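Local coordinates for AMP-dependent synthetase and ligase (Xenorhabdus doucetiae, PDB 6QSR), which forms with its partner ApeP the dehydratase heterocomplex ApeI:P, which serves dehydration in the type II polyketide synthase pathway to aryl polyene pigments, at the interface of chains A and B. Residues are numbered along the deposited sequence; one frame, centred on the assembly and turned at random. Chains: chain A, AMP-dependent synthetase and ligase; chain B, Beta-hydroxyacyl-(Acyl-carrier-protein) dehydratase FabA/FabZ.

The interface of chains A and B. Residues chain A 42, 45-46, 49, 62, 65; chain B 76-77, 80.
B:Trp77 enters a groove of ApeI between A:Met49 and A:Asp46 of helix 41-56 and A:Phe62 of strand 61-70, and the heterodimer of two hotdog-fold dehydratase subunits shows here how one large aromatic residue can key unlike partners together. Of the residue's surface, 122 Å² is hidden by chain A. From the 3-10 helix 76-78 its CG lies between the backbone N and the carbonyl carbon (chi1 58°), which turns the ring toward ApeI. B:Trp77 CB comes first: it sits over the centre of the A:Phe62 ring, 4.0 Å above the plane, while A:Ile45 CG2 approaches it from another direction, roughly at right angles, at 3.7 Å. Further out, B:Trp77 CE3 meets A:Phe62 CB at 3.6 Å, a contact made at the indole edge and in its plane. A:Met49 instead covers a face; its CG stands 3.7 Å from the centroid of the six-membered ring in a CH-pi contact, and the bent thioether chain brings its methyl CE to CZ3. At the far end CH2 touches A:Met49 CB. On the five-membered ring the indole nitrogen B:Trp77 NE1 gives its N-H to the carboxylate OD1 of A:Asp46 (2.8 Å, 150° at the hydrogen), and the acceptor lies close to the indole plane. Packing on a face and the bond at an edge should together limit rotation of the ring. Beside it B:Ile80 extends the apolar seam: its CG2 meets A:Ile65 CD1 at 3.6 Å, and its CD1 runs tip to tip into A:Ile45 CD1, a tight 3.5 Å. The bond to the indole uses the anti lone pair of A:Asp46 OD1, directed away from OD2, with carboxylate and ring planes 52° apart.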
# COMPACT_ATOMS: atom_id res chain seq x y z
N VAL A 42 2.39 -0.77 -1.04
CA VAL A 42 2.15 -1.88 -0.11
C VAL A 42 2.99 -3.13 -0.38
O VAL A 42 3.33 -3.85 0.56
CB VAL A 42 0.65 -2.24 -0.05
CG1 VAL A 42 0.17 -2.97 -1.30
CG2 VAL A 42 0.33 -3.05 1.20
N ILE A 45 6.32 -2.66 1.24
CA ILE A 45 6.18 -2.90 2.69
C ILE A 45 6.07 -4.41 2.97
O ILE A 45 6.70 -4.92 3.91
CB ILE A 45 4.99 -2.11 3.28
CG1 ILE A 45 5.27 -0.61 3.17
CG2 ILE A 45 4.77 -2.46 4.75
CD1 ILE A 45 4.02 0.24 3.15
N ASP A 46 5.30 -5.10 2.12
CA ASP A 46 5.09 -6.55 2.24
C ASP A 46 6.41 -7.32 2.28
O ASP A 46 6.61 -8.16 3.16
CB ASP A 46 4.16 -7.05 1.12
CG ASP A 46 3.62 -8.45 1.38
OD1 ASP A 46 2.81 -8.63 2.31
OD2 ASP A 46 3.99 -9.38 0.64
N MET A 49 8.53 -6.70 5.42
CA MET A 49 8.02 -7.56 6.50
C MET A 49 8.40 -9.04 6.36
O MET A 49 8.64 -9.70 7.36
CB MET A 49 6.50 -7.40 6.62
CG MET A 49 6.07 -6.00 7.03
SD MET A 49 6.64 -5.47 8.66
CE MET A 49 6.25 -6.93 9.64
N PHE A 62 3.76 -7.07 13.09
CA PHE A 62 3.54 -5.71 12.65
C PHE A 62 2.75 -4.87 13.66
O PHE A 62 1.74 -5.33 14.19
CB PHE A 62 2.78 -5.72 11.32
CG PHE A 62 2.40 -4.35 10.84
CD1 PHE A 62 3.37 -3.48 10.38
CD2 PHE A 62 1.07 -3.94 10.84
CE1 PHE A 62 3.04 -2.21 9.94
CE2 PHE A 62 0.74 -2.67 10.40
CZ PHE A 62 1.72 -1.81 9.94
N ILE A 65 3.37 1.68 10.65
CA ILE A 65 4.27 2.36 9.74
C ILE A 65 4.31 3.79 10.26
O ILE A 65 3.39 4.56 10.03
CB ILE A 65 3.78 2.30 8.27
CG1 ILE A 65 3.53 0.85 7.84
CG2 ILE A 65 4.80 2.94 7.33
CD1 ILE A 65 2.57 0.70 6.67
N GLY B 76 -1.76 -6.55 8.77
CA GLY B 76 -2.09 -5.18 9.14
C GLY B 76 -1.60 -4.10 8.21
O GLY B 76 -2.26 -3.08 8.05
N TRP B 77 -0.43 -4.31 7.60
CA TRP B 77 0.15 -3.34 6.68
C TRP B 77 -0.65 -3.08 5.40
O TRP B 77 -0.52 -2.00 4.80
CB TRP B 77 1.61 -3.69 6.34
CG TRP B 77 1.87 -5.04 5.74
CD1 TRP B 77 1.83 -5.37 4.42
CD2 TRP B 77 2.30 -6.22 6.43
NE1 TRP B 77 2.16 -6.68 4.25
CE2 TRP B 77 2.46 -7.23 5.47
CE3 TRP B 77 2.52 -6.52 7.79
CZ2 TRP B 77 2.86 -8.53 5.81
CZ3 TRP B 77 2.93 -7.83 8.12
CH2 TRP B 77 3.09 -8.81 7.13
N ILE B 80 -2.74 0.41 4.64
CA ILE B 80 -2.35 1.55 3.81
C ILE B 80 -2.91 1.47 2.39
O ILE B 80 -3.31 2.50 1.83
CB ILE B 80 -0.82 1.81 3.76
CG1 ILE B 80 -0.03 0.62 3.20
CG2 ILE B 80 -0.33 2.17 5.14
CD1 ILE B 80 0.82 0.95 2.00